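Local coordinates for protein lipid II:glycine glycyltransferase (Staphylococcus aureus, PDB 6SNR) that probably attaches the first glycine of the pentaglycine cross-bridge to the lysine of membrane-bound lipid II, using glycyl-tRNA as donor, in peptidoglycan synthesis, at residues Q271-I274 / N275-Q278; E261-E264 / K265-K268. All coordinates share one frame; numbering follows the deposited sequence.

Interaction 1: residues Q271-I274 / N275-Q278; sequences QNMI and NDAQ
Ile274 and Gln278, one turn apart on the returning helix of an antiparallel helical hairpin, show how a single helical turn can be packed on one side and loose on the other. The hairpin is the long two-helix arm of this FemABX protein, and helix 267-297 meets helix 235-262 through a face that includes Ile274 and Met273. Ile274 is buried there, its side chain lying against Trp256 and Met260 of the partner helix. Its CG1 branch stands beside the backbone N (chi1 -70°), which puts the CG2 methyl on the carbonyl side, facing the following turn, where CG2 comes within 3.4 Å of Gln278 NE2. The two side chains pass each other at a slant, the amide nitrogen meeting a methyl at the margin of the interface. Ala277 is buried as well, and its small CB sits 3.6 Å from Met273 O. Met273 and Ile274 both touch Trp256.

The solvent side begins at Asn272, an exposed residue whose side chain leads off the helix. Asp276 packs more loosely with its neighbours here: beside Met273 it runs in the same direction, and the terminal methyl CE stays 4.1 Å from Asp276 OD2, a light touch. With Asp276 CG held beside its own backbone N (chi1 -70°), the carboxylate folds back along the helix, so that CG lies 3.4 Å from Asn272 O. What ties both sides together is the set of i to i+4 hydrogen bonds of an alpha helix: Asp276 N donates to Asn272 O at 3.1 Å and Ala277 N to Met273 O at 3.0 Å. The first and last of the four are slightly shorter, with Asn275 N to Gln271 O at 2.8 Å and Gln278 N to Ile274 O at 2.9 Å.

Interaction 2: residues E261-E264 / K265-K268; sequences ETSE and KQAK
Glu264 and Lys265 stand side by side at the bend of a helical hairpin, both side chains pointing the same way, and one carboxylate oxygen serves the pair twice. Glu264 OE2 accepts a weak hydrogen bond from Lys265 N at 3.3 Å and also forms a long salt bridge, 3.7 Å, with Lys265 NZ. Neither link is strong alone, but they converge on the same oxygen, and the aliphatic chain of Lys265 runs alongside the carboxylate, its CG 3.5 Å from Glu264 OE2. Torsions on both partners make this possible. Glu264 CG lies between its backbone N and carbonyl carbon (chi1 57°), and the chain bends again to bring OE2 in front of the N-H of Lys265; Lys265 runs extended until chi4, 62°, turns NZ back toward the acid. This charged pair is on the surface, so its electrostatic contribution is probably modest.

A second layer consists of backbone turns. Gln266 N donates to Ser263 O at 3.0 Å, and Ala267 N to Glu264 O at 3.2 Å; in both cases the donor stands well above the carbonyl plane, as befits tight turns that close after three residues. Next to the first of them, Ser263 OG rests 3.5 Å from Gln266 CG in a plain van der Waals contact.

Further out, the two helices frame the bend. Ser263 is the residue where the chain leaves helical geometry after helix 235-262, whose last turn is tied by Thr262 OG1 to the carbonyl of Gln258. On the other limb, Gln266 lies against Trp256 and Lys259, and Ala267 against Met260, so the start of helix 267-297 is laid back along the helix that precedes it, beyond the strands 226-233 and 302-312 from which the hairpin springs.

Along the chain interaction 2 comes first and interaction 1 follows directly, their centres 14 Å apart. Interaction 2 is the connection between helices 235-262 and 267-297, its centre about 57 Å from the centre of the chain, whereas interaction 1 lies wholly on helix 267-297, its centre about 47 Å from that of the chain. Trp256 and Met260 of the outgoing helix are met by residues of both, so the same two side chains serve both contacts. Together they illustrate how an antiparallel pair of helices is reversed at its tip and then held together by side-chain contacts with helix 235-262, forming an arm that projects from the sheet-containing body of this monomeric enzyme.

Interaction 1: residues Q271-I274 / N275-Q278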
ATOM      1  N   GLN A 271     -28.808 -18.862 -38.715  1.00 22.07           N
ATOM      2  CA  GLN A 271     -28.801 -20.186 -38.090  1.00 21.05           C
ATOM      3  C   GLN A 271     -27.481 -20.408 -37.432  1.00 21.69           C
ATOM      4  O   GLN A 271     -27.406 -20.996 -36.334  1.00 21.25           O
ATOM      5  CB  GLN A 271     -29.122 -21.276 -39.101  1.00 22.69           C
ATOM      6  CG  GLN A 271     -29.155 -22.660 -38.465  1.00 25.05           C
ATOM      7  CD  GLN A 271     -30.204 -22.780 -37.379  1.00 24.07           C
ATOM      8  OE1 GLN A 271     -29.916 -23.152 -36.209  1.00 27.09           O
ATOM      9  NE2 GLN A 271     -31.422 -22.480 -37.734  1.00 24.89           N
ATOM     10  N   ASN A 272     -26.426 -19.912 -38.095  1.00 20.54           N
ATOM     11  CA  ASN A 272     -25.109 -19.945 -37.499  1.00 24.37           C
ATOM     12  C   ASN A 272     -25.066 -19.233 -36.160  1.00 23.11           C
ATOM     13  O   ASN A 272     -24.563 -19.744 -35.144  1.00 25.21           O
ATOM     14  CB  ASN A 272     -24.089 -19.337 -38.478  1.00 25.74           C
ATOM     15  CG  ASN A 272     -22.660 -19.581 -38.051  1.00 30.94           C
ATOM     16  OD1 ASN A 272     -21.903 -18.644 -37.813  1.00 35.70           O
ATOM     17  ND2 ASN A 272     -22.292 -20.831 -37.938  1.00 35.13           N
ATOM     18  N   MET A 273     -25.672 -18.041 -36.089  1.00 23.03           N
ATOM     19  CA  MET A 273     -25.639 -17.260 -34.863  1.00 23.26           C
ATOM     20  C   MET A 273     -26.525 -17.900 -33.800  1.00 22.48           C
ATOM     21  O   MET A 273     -26.237 -17.861 -32.600  1.00 23.82           O
ATOM     22  CB  MET A 273     -26.062 -15.811 -35.137  1.00 26.38           C
ATOM     23  CG  MET A 273     -25.158 -15.102 -36.149  1.00 28.73           C
ATOM     24  SD  MET A 273     -23.549 -14.653 -35.485  1.00 37.09           S
ATOM     25  CE  MET A 273     -22.401 -15.446 -36.602  1.00 41.67           C
ATOM     26  N   ILE A 274     -27.584 -18.554 -34.246  1.00 21.42           N
ATOM     27  CA  ILE A 274     -28.460 -19.291 -33.332  1.00 19.99           C
ATOM     28  C   ILE A 274     -27.706 -20.475 -32.708  1.00 20.07           C
ATOM     29  O   ILE A 274     -27.809 -20.695 -31.500  1.00 20.02           O
ATOM     30  CB  ILE A 274     -29.753 -19.745 -34.052  1.00 20.04           C
ATOM     31  CG1 ILE A 274     -30.602 -18.495 -34.338  1.00 20.79           C
ATOM     32  CG2 ILE A 274     -30.540 -20.765 -33.197  1.00 22.01           C
ATOM     33  CD1 ILE A 274     -31.754 -18.703 -35.283  1.00 21.99           C
ATOM     34  N   ASN A 275     -27.004 -21.220 -33.544  1.00 21.56           N
ATOM     35  CA  ASN A 275     -26.204 -22.362 -33.054  1.00 22.08           C
ATOM     36  C   ASN A 275     -25.218 -21.907 -31.986  1.00 23.04           C
ATOM     37  O   ASN A 275     -25.132 -22.524 -30.903  1.00 23.76           O
ATOM     38  CB  ASN A 275     -25.471 -23.060 -34.203  1.00 23.77           C
ATOM     39  CG  ASN A 275     -26.424 -23.788 -35.144  1.00 25.50           C
ATOM     40  OD1 ASN A 275     -27.570 -24.025 -34.806  1.00 26.00           O
ATOM     41  ND2 ASN A 275     -25.940 -24.161 -36.310  1.00 26.83           N
ATOM     42  N   ASP A 276     -24.545 -20.781 -32.244  1.00 22.60           N
ATOM     43  CA  ASP A 276     -23.592 -20.216 -31.277  1.00 24.57           C
ATOM     44  C   ASP A 276     -24.269 -19.892 -29.935  1.00 23.34           C
ATOM     45  O   ASP A 276     -23.780 -20.238 -28.832  1.00 24.14           O
ATOM     46  CB  ASP A 276     -22.969 -18.916 -31.826  1.00 25.98           C
ATOM     47  CG  ASP A 276     -22.021 -19.129 -32.971  1.00 30.32           C
ATOM     48  OD1 ASP A 276     -21.642 -20.285 -33.246  1.00 35.46           O
ATOM     49  OD2 ASP A 276     -21.628 -18.078 -33.596  1.00 34.68           O
ATOM     50  N   ALA A 277     -25.428 -19.230 -30.002  1.00 21.37           N
ATOM     51  CA  ALA A 277     -26.127 -18.853 -28.807  1.00 19.61           C
ATOM     52  C   ALA A 277     -26.684 -20.072 -28.014  1.00 18.95           C
ATOM     53  O   ALA A 277     -26.649 -20.107 -26.807  1.00 18.91           O
ATOM     54  CB  ALA A 277     -27.234 -17.866 -29.132  1.00 18.92           C
ATOM     55  N   GLN A 278     -27.160 -21.078 -28.730  1.00 20.18           N
ATOM     56  CA  GLN A 278     -27.601 -22.326 -28.094  1.00 21.16           C
ATOM     57  C   GLN A 278     -26.450 -22.973 -27.293  1.00 21.24           C
ATOM     58  O   GLN A 278     -26.651 -23.482 -26.193  1.00 20.74           O
ATOM     59  CB  GLN A 278     -28.070 -23.346 -29.133  1.00 22.42           C
ATOM     60  CG  GLN A 278     -29.398 -22.997 -29.805  1.00 22.99           C
ATOM     61  CD  GLN A 278     -29.783 -23.871 -31.022  1.00 24.83           C
ATOM     62  OE1 GLN A 278     -29.022 -24.754 -31.514  1.00 29.50           O
ATOM     63  NE2 GLN A 278     -30.988 -23.641 -31.500  1.00 27.95           N
TER

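Interaction 2: residues E261-E264 / K265-K268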
ATOM      1  N   GLU A 261     -36.821 -15.916 -40.888  1.00 32.73           N
ATOM      2  CA  GLU A 261     -38.161 -16.118 -41.422  1.00 36.55           C
ATOM      3  C   GLU A 261     -38.539 -15.025 -42.422  1.00 37.83           C
ATOM      4  O   GLU A 261     -39.409 -15.241 -43.274  1.00 40.19           O
ATOM      5  CB  GLU A 261     -39.167 -16.148 -40.266  1.00 39.35           C
ATOM      6  CG  GLU A 261     -39.019 -17.388 -39.396  1.00 43.55           C
ATOM      7  CD  GLU A 261     -39.648 -17.258 -38.010  1.00 47.75           C
ATOM      8  OE1 GLU A 261     -40.230 -16.187 -37.710  1.00 51.76           O
ATOM      9  OE2 GLU A 261     -39.557 -18.240 -37.217  1.00 48.75           O
ATOM     10  N   THR A 262     -37.906 -13.863 -42.291  1.00 35.46           N
ATOM     11  CA  THR A 262     -38.208 -12.714 -43.145  1.00 37.50           C
ATOM     12  C   THR A 262     -37.169 -12.416 -44.213  1.00 37.71           C
ATOM     13  O   THR A 262     -37.459 -11.674 -45.157  1.00 35.63           O
ATOM     14  CB  THR A 262     -38.410 -11.407 -42.344  1.00 38.38           C
ATOM     15  OG1 THR A 262     -37.211 -11.018 -41.647  1.00 35.88           O
ATOM     16  CG2 THR A 262     -39.556 -11.529 -41.375  1.00 39.08           C
ATOM     17  N   SER A 263     -35.958 -12.956 -44.074  1.00 36.59           N
ATOM     18  CA  SER A 263     -34.876 -12.575 -44.972  1.00 39.63           C
ATOM     19  C   SER A 263     -34.087 -13.786 -45.454  1.00 36.88           C
ATOM     20  O   SER A 263     -33.181 -14.261 -44.779  1.00 35.67           O
ATOM     21  CB  SER A 263     -33.954 -11.563 -44.306  1.00 40.21           C
ATOM     22  OG  SER A 263     -32.954 -11.145 -45.226  1.00 46.10           O
ATOM     23  N   GLU A 264     -34.507 -14.288 -46.608  1.00 37.74           N
ATOM     24  CA  GLU A 264     -33.868 -15.384 -47.353  1.00 40.16           C
ATOM     25  C   GLU A 264     -32.343 -15.358 -47.349  1.00 36.60           C
ATOM     26  O   GLU A 264     -31.689 -16.372 -47.007  1.00 39.31           O
ATOM     27  CB  GLU A 264     -34.376 -15.369 -48.813  1.00 42.42           C
ATOM     28  CG  GLU A 264     -34.165 -14.074 -49.607  1.00 47.23           C
ATOM     29  CD  GLU A 264     -34.710 -12.809 -48.934  1.00 54.00           C
ATOM     30  OE1 GLU A 264     -35.934 -12.748 -48.652  1.00 57.92           O
ATOM     31  OE2 GLU A 264     -33.909 -11.870 -48.682  1.00 52.97           O
ATOM     32  N   LYS A 265     -31.810 -14.183 -47.671  1.00 35.34           N
ATOM     33  CA  LYS A 265     -30.382 -13.952 -47.907  1.00 37.88           C
ATOM     34  C   LYS A 265     -29.596 -14.076 -46.609  1.00 34.77           C
ATOM     35  O   LYS A 265     -28.393 -14.336 -46.638  1.00 35.34           O
ATOM     36  CB  LYS A 265     -30.149 -12.538 -48.446  1.00 41.34           C
ATOM     37  CG  LYS A 265     -30.617 -12.282 -49.864  1.00 47.18           C
ATOM     38  CD  LYS A 265     -30.222 -10.871 -50.293  1.00 49.29           C
ATOM     39  CE  LYS A 265     -30.729 -10.542 -51.683  1.00 52.44           C
ATOM     40  NZ  LYS A 265     -32.220 -10.577 -51.739  1.00 53.35           N
ATOM     41  N   GLN A 266     -30.266 -13.845 -45.478  1.00 29.65           N
ATOM     42  CA  GLN A 266     -29.603 -13.849 -44.186  1.00 32.15           C
ATOM     43  C   GLN A 266     -29.796 -15.152 -43.418  1.00 28.52           C
ATOM     44  O   GLN A 266     -29.272 -15.277 -42.289  1.00 24.79           O
ATOM     45  CB  GLN A 266     -30.064 -12.659 -43.326  1.00 33.64           C
ATOM     46  CG  GLN A 266     -29.671 -11.298 -43.916  1.00 40.15           C
ATOM     47  CD  GLN A 266     -29.545 -10.189 -42.873  1.00 46.11           C
ATOM     48  OE1 GLN A 266     -29.242 -10.444 -41.696  1.00 52.30           O
ATOM     49  NE2 GLN A 266     -29.746  -8.946 -43.307  1.00 51.89           N
ATOM     50  N   ALA A 267     -30.511 -16.112 -43.999  1.00 26.14           N
ATOM     51  CA  ALA A 267     -30.925 -17.302 -43.234  1.00 28.20           C
ATOM     52  C   ALA A 267     -29.755 -18.172 -42.800  1.00 28.04           C
ATOM     53  O   ALA A 267     -29.752 -18.687 -41.685  1.00 27.07           O
ATOM     54  CB  ALA A 267     -31.935 -18.137 -44.003  1.00 29.22           C
ATOM     55  N   LYS A 268     -28.769 -18.358 -43.673  1.00 27.08           N
ATOM     56  CA  LYS A 268     -27.623 -19.211 -43.344  1.00 25.88           C
ATOM     57  C   LYS A 268     -26.833 -18.601 -42.175  1.00 25.85           C
ATOM     58  O   LYS A 268     -26.462 -19.283 -41.205  1.00 26.30           O
ATOM     59  CB  LYS A 268     -26.750 -19.370 -44.592  1.00 28.74           C
ATOM     60  CG  LYS A 268     -25.878 -20.582 -44.662  1.00 34.20           C
ATOM     61  CD  LYS A 268     -25.088 -20.601 -45.977  1.00 33.88           C
ATOM     62  CE  LYS A 268     -25.924 -21.030 -47.182  1.00 34.31           C
ATOM     63  NZ  LYS A 268     -25.070 -21.386 -48.372  1.00 33.61           N
TER